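Putative DNA helicase (Lactobacillus plantarum, PDB 3DMN) probably couples ATP hydrolysis to the unwinding of duplex DNA, as UvrD-like helicases do. Local coordinates at residues 9-12 and 13-17; 47-50 and 51-55; 54-57 and 58-61. All blocks are in the same frame, centred on the assembly; numbering follows the deposited sequence.

Contact 1: residues 9-12 and 13-17; sequences QQIT and DFTKE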
loop_
_atom_site.group_PDB
_atom_site.type_symbol
_atom_site.label_atom_id
_atom_site.label_comp_id
_atom_site.label_asym_id
_atom_site.label_seq_id
_atom_site.Cartn_x
_atom_site.Cartn_y
_atom_site.Cartn_z
ATOM N N GLN A 9 12.325 -7.650 -8.595
ATOM C CA GLN A 9 13.526 -7.037 -8.008
ATOM C C GLN A 9 13.286 -5.618 -7.481
ATOM O O GLN A 9 13.875 -5.218 -6.474
ATOM C CB GLN A 9 14.612 -6.979 -9.064
ATOM C CG GLN A 9 15.896 -6.354 -8.498
ATOM C CD GLN A 9 17.064 -6.558 -9.425
ATOM O OE1 GLN A 9 16.925 -6.513 -10.657
ATOM N NE2 GLN A 9 18.232 -6.790 -8.839
ATOM N N GLN A 10 12.454 -4.855 -8.178
ATOM C CA GLN A 10 12.181 -3.460 -7.797
ATOM C C GLN A 10 11.542 -3.416 -6.410
ATOM O O GLN A 10 11.951 -2.627 -5.549
ATOM C CB GLN A 10 11.288 -2.798 -8.851
ATOM C CG GLN A 10 12.068 -2.411 -10.124
ATOM C CD GLN A 10 12.461 -3.561 -11.005
ATOM O OE1 GLN A 10 11.905 -4.663 -10.943
ATOM N NE2 GLN A 10 13.445 -3.307 -11.839
ATOM N N ILE A 11 10.521 -4.245 -6.205
ATOM C CA ILE A 11 9.831 -4.276 -4.899
ATOM C C ILE A 11 10.752 -4.845 -3.816
ATOM O O ILE A 11 10.806 -4.307 -2.716
ATOM C CB ILE A 11 8.491 -5.065 -5.039
ATOM C CG1 ILE A 11 7.552 -4.222 -5.889
ATOM C CG2 ILE A 11 7.867 -5.394 -3.689
ATOM C CD1 ILE A 11 6.343 -4.949 -6.320
ATOM N N THR A 12 11.483 -5.918 -4.140
ATOM C CA THR A 12 12.410 -6.540 -3.193
ATOM C C THR A 12 13.462 -5.541 -2.700
ATOM O O THR A 12 13.745 -5.441 -1.509
ATOM C CB THR A 12 13.084 -7.744 -3.885
ATOM O OG1 THR A 12 12.068 -8.729 -4.153
ATOM C CG2 THR A 12 14.192 -8.312 -3.010
ATOM N N ASP A 13 14.036 -4.801 -3.639
ATOM C CA ASP A 13 15.066 -3.848 -3.295
ATOM C C ASP A 13 14.562 -2.655 -2.472
ATOM O O ASP A 13 15.231 -2.225 -1.540
ATOM C CB ASP A 13 15.755 -3.335 -4.554
ATOM C CG ASP A 13 16.739 -4.319 -5.108
ATOM O OD1 ASP A 13 16.995 -5.401 -4.501
ATOM O OD2 ASP A 13 17.289 -4.034 -6.210
ATOM N N PHE A 14 13.424 -2.104 -2.868
ATOM C CA PHE A 14 12.794 -1.052 -2.078
ATOM C C PHE A 14 12.462 -1.556 -0.650
ATOM O O PHE A 14 12.853 -0.932 0.371
ATOM C CB PHE A 14 11.532 -0.590 -2.797
ATOM C CG PHE A 14 10.713 0.384 -1.981
ATOM C CD1 PHE A 14 10.967 1.750 -2.069
ATOM C CD2 PHE A 14 9.650 -0.062 -1.215
ATOM C CE1 PHE A 14 10.205 2.692 -1.316
ATOM C CE2 PHE A 14 8.883 0.837 -0.464
ATOM C CZ PHE A 14 9.129 2.213 -0.527
ATOM N N THR A 15 11.793 -2.714 -0.564
ATOM C CA THR A 15 11.378 -3.167 0.748
ATOM C C THR A 15 12.529 -3.557 1.672
ATOM O O THR A 15 12.454 -3.325 2.880
ATOM C CB THR A 15 10.351 -4.307 0.661
ATOM O OG1 THR A 15 10.948 -5.457 0.029
ATOM C CG2 THR A 15 9.121 -3.863 -0.114
ATOM N N LYS A 16 13.598 -4.139 1.118
ATOM C CA LYS A 16 14.699 -4.591 1.972
ATOM C C LYS A 16 15.270 -3.407 2.778
ATOM O O LYS A 16 15.735 -3.578 3.891
ATOM C CB LYS A 16 15.794 -5.291 1.154
ATOM C CG LYS A 16 16.650 -4.349 0.335
ATOM C CD LYS A 16 17.505 -5.070 -0.663
ATOM C CE LYS A 16 18.247 -4.034 -1.498
ATOM N NZ LYS A 16 19.153 -4.885 -2.429
ATOM N N GLU A 17 15.218 -2.202 2.209
ATOM C CA GLU A 17 15.883 -1.050 2.821
ATOM C C GLU A 17 15.018 -0.438 3.913
ATOM O O GLU A 17 15.454 0.497 4.605
ATOM C CB GLU A 17 16.220 -0.018 1.751
ATOM C CG GLU A 17 17.216 -0.586 0.720
ATOM C CD GLU A 17 18.121 0.462 0.087
ATOM O OE1 GLU A 17 17.863 1.662 0.187
ATOM O OE2 GLU A 17 19.072 0.046 -0.623
HETATM O O HOH W 1 9.705 -8.149 -1.655
#

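Contact 2: residues 47-50 and 51-55; sequences VDQV and VDQLA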
loop_
_atom_site.group_PDB
_atom_site.type_symbol
_atom_site.label_atom_id
_atom_site.label_comp_id
_atom_site.label_asym_id
_atom_site.label_seq_id
_atom_site.Cartn_x
_atom_site.Cartn_y
_atom_site.Cartn_z
ATOM N N VAL A 47 -7.241 10.061 -0.774
ATOM C CA VAL A 47 -8.267 9.202 -1.367
ATOM C C VAL A 47 -8.292 9.419 -2.904
ATOM O O VAL A 47 -8.409 8.454 -3.655
ATOM C CB VAL A 47 -9.621 9.503 -0.729
ATOM C CG1 VAL A 47 -10.729 8.748 -1.447
ATOM C CG2 VAL A 47 -9.596 9.110 0.780
ATOM N N ASP A 48 -8.155 10.672 -3.367
ATOM C CA ASP A 48 -8.048 10.928 -4.816
ATOM C C ASP A 48 -6.946 10.029 -5.424
ATOM O O ASP A 48 -7.099 9.440 -6.515
ATOM C CB ASP A 48 -7.609 12.369 -5.083
ATOM C CG ASP A 48 -8.713 13.416 -4.825
ATOM O OD1 ASP A 48 -9.882 13.052 -4.533
ATOM O OD2 ASP A 48 -8.435 14.629 -5.055
ATOM N N GLN A 49 -5.800 9.973 -4.740
ATOM C CA GLN A 49 -4.698 9.200 -5.313
ATOM C C GLN A 49 -4.992 7.716 -5.322
ATOM O O GLN A 49 -4.580 7.004 -6.258
ATOM C CB GLN A 49 -3.353 9.492 -4.631
ATOM C CG GLN A 49 -2.194 8.686 -5.224
ATOM C CD GLN A 49 -1.974 8.858 -6.732
ATOM O OE1 GLN A 49 -2.222 9.923 -7.315
ATOM N NE2 GLN A 49 -1.481 7.794 -7.369
ATOM N N VAL A 50 -5.677 7.225 -4.293
ATOM C CA VAL A 50 -6.091 5.812 -4.274
ATOM C C VAL A 50 -7.031 5.515 -5.467
ATOM O O VAL A 50 -6.884 4.506 -6.167
ATOM C CB VAL A 50 -6.771 5.442 -2.960
ATOM C CG1 VAL A 50 -7.291 4.045 -3.019
ATOM C CG2 VAL A 50 -5.760 5.589 -1.789
ATOM N N VAL A 51 -8.004 6.390 -5.682
ATOM C CA VAL A 51 -8.948 6.212 -6.807
ATOM C C VAL A 51 -8.185 6.150 -8.143
ATOM O O VAL A 51 -8.403 5.262 -8.999
ATOM C CB VAL A 51 -9.981 7.354 -6.802
ATOM C CG1 VAL A 51 -10.775 7.404 -8.106
ATOM C CG2 VAL A 51 -10.952 7.152 -5.631
ATOM N N ASP A 52 -7.254 7.084 -8.290
ATOM C CA ASP A 52 -6.459 7.217 -9.488
ATOM C C ASP A 52 -5.554 5.990 -9.702
ATOM O O ASP A 52 -5.454 5.466 -10.840
ATOM C CB ASP A 52 -5.618 8.468 -9.430
ATOM C CG ASP A 52 -6.436 9.726 -9.523
ATOM O OD1 ASP A 52 -7.668 9.649 -9.695
ATOM O OD2 ASP A 52 -5.807 10.811 -9.470
ATOM N N GLN A 53 -4.917 5.531 -8.623
ATOM C CA GLN A 53 -4.080 4.335 -8.710
ATOM C C GLN A 53 -4.884 3.077 -9.051
ATOM O O GLN A 53 -4.441 2.229 -9.822
ATOM C CB GLN A 53 -3.294 4.133 -7.415
ATOM C CG GLN A 53 -2.208 3.039 -7.565
ATOM C CD GLN A 53 -1.091 3.477 -8.477
ATOM O OE1 GLN A 53 -0.679 2.737 -9.388
ATOM N NE2 GLN A 53 -0.624 4.683 -8.278
ATOM N N LEU A 54 -6.083 2.968 -8.487
ATOM C CA LEU A 54 -6.933 1.816 -8.779
ATOM C C LEU A 54 -7.278 1.808 -10.266
ATOM O O LEU A 54 -7.238 0.765 -10.912
ATOM C CB LEU A 54 -8.188 1.882 -7.929
ATOM C CG LEU A 54 -7.988 1.527 -6.439
ATOM C CD1 LEU A 54 -9.253 1.835 -5.689
ATOM C CD2 LEU A 54 -7.613 0.043 -6.260
ATOM N N ALA A 55 -7.555 2.988 -10.818
ATOM C CA ALA A 55 -7.865 3.100 -12.250
ATOM C C ALA A 55 -6.637 2.721 -13.078
ATOM O O ALA A 55 -6.773 2.007 -14.070
ATOM C CB ALA A 55 -8.350 4.495 -12.591
#

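Contact 3: residues 54-57 and 58-61; sequences LAMN and DSER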
loop_
_atom_site.group_PDB
_atom_site.type_symbol
_atom_site.label_atom_id
_atom_site.label_comp_id
_atom_site.label_asym_id
_atom_site.label_seq_id
_atom_site.Cartn_x
_atom_site.Cartn_y
_atom_site.Cartn_z
ATOM N N LEU A 54 -6.083 2.968 -8.487
ATOM C CA LEU A 54 -6.933 1.816 -8.779
ATOM C C LEU A 54 -7.278 1.808 -10.266
ATOM O O LEU A 54 -7.238 0.765 -10.912
ATOM C CB LEU A 54 -8.188 1.882 -7.929
ATOM C CG LEU A 54 -7.988 1.527 -6.439
ATOM C CD1 LEU A 54 -9.253 1.835 -5.689
ATOM C CD2 LEU A 54 -7.613 0.043 -6.260
ATOM N N ALA A 55 -7.555 2.988 -10.818
ATOM C CA ALA A 55 -7.865 3.100 -12.250
ATOM C C ALA A 55 -6.637 2.721 -13.078
ATOM O O ALA A 55 -6.773 2.007 -14.070
ATOM C CB ALA A 55 -8.350 4.495 -12.591
HETATM N N MSE A 56 -5.454 3.206 -12.686
HETATM C CA MSE A 56 -4.218 2.860 -13.391
HETATM C C MSE A 56 -3.976 1.359 -13.341
HETATM O O MSE A 56 -3.744 0.736 -14.374
HETATM C CB MSE A 56 -3.018 3.576 -12.800
HETATM C CG MSE A 56 -1.693 3.158 -13.412
HETATM SE SE MSE A 56 -1.547 3.695 -15.284
HETATM C CE MSE A 56 -1.961 5.592 -15.044
ATOM N N ASN A 57 -4.030 0.775 -12.146
ATOM C CA ASN A 57 -3.811 -0.660 -11.976
ATOM C C ASN A 57 -4.817 -1.480 -12.782
ATOM O O ASN A 57 -4.428 -2.421 -13.481
ATOM C CB ASN A 57 -3.855 -1.044 -10.486
ATOM C CG ASN A 57 -2.680 -0.506 -9.716
ATOM O OD1 ASN A 57 -1.805 0.192 -10.277
ATOM N ND2 ASN A 57 -2.657 -0.799 -8.414
ATOM N N ASP A 58 -6.094 -1.092 -12.719
ATOM C CA ASP A 58 -7.151 -1.744 -13.519
ATOM C C ASP A 58 -6.806 -1.743 -15.000
ATOM O O ASP A 58 -7.042 -2.719 -15.698
ATOM C CB ASP A 58 -8.464 -0.985 -13.351
ATOM C CG ASP A 58 -9.143 -1.252 -12.033
ATOM O OD1 ASP A 58 -8.654 -2.075 -11.240
ATOM O OD2 ASP A 58 -10.196 -0.616 -11.789
ATOM N N SER A 59 -6.262 -0.633 -15.474
ATOM C CA SER A 59 -5.953 -0.457 -16.894
ATOM C C SER A 59 -4.813 -1.376 -17.361
ATOM O O SER A 59 -4.687 -1.699 -18.573
ATOM C CB SER A 59 -5.655 1.014 -17.184
ATOM O OG SER A 59 -4.292 1.317 -16.984
ATOM N N GLU A 60 -4.003 -1.820 -16.400
ATOM C CA GLU A 60 -2.883 -2.718 -16.666
ATOM C C GLU A 60 -3.265 -4.146 -16.312
ATOM O O GLU A 60 -2.433 -5.055 -16.373
ATOM C CB GLU A 60 -1.643 -2.255 -15.912
ATOM C CG GLU A 60 -1.307 -0.813 -16.272
ATOM C CD GLU A 60 0.177 -0.547 -16.282
ATOM O OE1 GLU A 60 0.668 0.039 -17.282
ATOM O OE2 GLU A 60 0.848 -0.930 -15.295
ATOM N N ARG A 61 -4.534 -4.317 -15.945
ATOM C CA ARG A 61 -5.131 -5.615 -15.632
ATOM C C ARG A 61 -4.545 -6.224 -14.370
ATOM O O ARG A 61 -4.432 -7.453 -14.253
ATOM C CB ARG A 61 -5.028 -6.587 -16.825
ATOM C CG ARG A 61 -5.580 -6.041 -18.139
ATOM C CD ARG A 61 -5.392 -7.058 -19.245
ATOM N NE ARG A 61 -3.997 -7.094 -19.694
ATOM C CZ ARG A 61 -3.584 -6.766 -20.918
ATOM N NH1 ARG A 61 -4.456 -6.396 -21.852
ATOM N NH2 ARG A 61 -2.292 -6.831 -21.217
#

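Contact 1: residues 9-12 and 13-17
Gln9 lays the aliphatic part of its side chain against the carboxylate of Asp13, one turn further along helix 9-16, with Gln9 CG 3.5 Å from Asp13 OD2. The glutamine chain is stretched out, CG anti to the backbone N (chi1 -180°), and its amide plane is turned 54° from that of the carboxylate. The amide is occupied elsewhere, since Gln9 OE1 accepts a hydrogen bond from Gln31. Asp13 leans back along the helix and brings its CG to 3.3 Å from Gln9 O, the same carbonyl oxygen that accepts the bond from Asp13 N at 2.9 Å.

A charged partner of the carboxylate is Lys16, whose NZ makes a salt bridge of 3.0 Å to Asp13 OD1, arriving from above the carboxylate plane. CG of Lys16 takes the place between the backbone N and the carbonyl carbon, and its CB rests 3.4 Å from Thr12 O; from there the extended chain carries the ammonium group back to Asp13. Without the carboxylate, as with an alanine here, Lys16 NZ is likely to lose its salt-bridge mate and swing more freely, and the methylene chain of Gln9 to be uncovered.

On another side of the helix, Thr15 N bonds to Ile11 O at 2.9 Å, and the methyls Ile11 CG2 and Thr15 CG2 touch at 4.1 Å. Thr12 OG1 turns back to Thr8 O. Ile11 and Phe14 pack on Leu148 of strand 147-153, while Thr15 meets Tyr138 and Cys141 of helix 134-141.

The helix is thus amphipathic: hydrocarbon faces the sheet, and on the polar side the Asp13 carboxylate is shared between the Lys16 ammonium and the CG methylene of Gln9, which probably ties the exposed side of the turn together.

Contact 2: residues 47-50 and 51-55
Val50 and Leu54 lie side by side and point the same way, Val50 CG1 meeting Leu54 CD1 at 4.0 Å. Leu54 CG stands anti to the carbonyl carbon (chi1 -75°), which tips the leucine back along the helix and leaves Leu54 CG 3.2 Å from Val50 O. Val47 and Val51 make a second, looser apolar pair on the inward side of the helix, with Val47 CG1 4.5 Å from Val51 CG2.

Gln49 and Gln53 are neighbours one turn apart, Gln53 bent at chi2. In the modelled conformer of Gln49 the two chains slant past each other, but that conformer is one of two and nothing firm follows for the amide atoms. On the outer surface Asp52 leans back over the preceding turn, its CG 3.1 Å from Asp48 O. The carboxylates of Asp48 and Asp52 nevertheless stay well separated, their OD2 atoms 6.4 Å apart, and Asp48 OD1 is engaged in a salt bridge with Arg84. The backbone beneath is regular: Val51 N bonds to Val47 O at 2.9 Å, and Leu54 N to Val50 O likewise.

Within the fold, the two apolar pairs meet two elements. Val47, Val50 and Val51 touch Leu77, Ala80 and Leu81 of helix 71-82, and Val50 and Leu54 reach Trp121 and Ile119 of strand 118-121. The glutamines lie over strand 147-153, Gln49 on Val151 and Gln53 on Thr149.

Contact 3: residues 54-57 and 58-61
The backbone keeps its regular helical bonding through Asp58 N to Leu54 O (2.8 Å, N-H...O angle 163°) and Ser59 N to Ala55 O (3.0 Å), then tightens to bonds between residues three apart at Glu60 and Arg61, and leaves the helical path at Arg61, whose phi is positive (67°).

Asp58 folds back over the turn before it. With CG beside its own backbone N, the carboxylate hangs over Leu54 O, and Asp58 CG comes within 3.0 Å of that oxygen. The backbone oxygen already receives the Asp58 N-H, and the carboxylate adds no donor to it, so the acidic group merely rides above the peptide. A molecule of formic acid, probably from the crystallisation liquor, lies nearby.

Ser59 behaves differently. Its OG sits between the backbone N and the carbonyl carbon (chi1 88°), the rotation that lets the hydroxyl reach back and donate to Met56 O at 2.7 Å. The same oxygen also takes a weak bond from Ser59 N at 3.1 Å and another weak one from Glu60 N at 3.3 Å. Three donors thus share Met56 O where the helical pattern is breaking up, and the hydroxyl makes the shortest of these bonds.

Glu60 N bonds in addition to Asn57 O at 3.0 Å, coming from above the carbonyl plane, and Arg61 N closes on Asp58 O at 3.0 Å. The Glu60 side chain bends back over the same turn, while the buried Asn57 side chain touches Asp62 and Ala117, and Leu54 touches Glu86.

Together these features make a Schellman motif, the common C-terminal cap of an alpha-helix; here it ends helix 43-59 and turns the chain towards strand 64-68 of the parallel sheet.

In the fold
Contacts 2 and 3 are successive parts of helix 43-59, sharing Leu54 and Ala55, with centres about 10 Å apart: the first lies in the body of the helix, the second at its C-terminal end. Contact 1 stands apart on helix 9-16, its centre about 23 Å from that of contact 2 and about 22 Å from that of contact 3; nearest atoms are about 11 and 10 Å away. Strand 147-153 lies between them, offering Leu148 and Leu150 to helix 9-16 and Thr149 and Val151 to helix 43-59, so the helices flank opposite faces of the parallel sheet. Acetate near Gln49 and formic acid near Leu54 and Asp58 probably come from the crystallisation liquor.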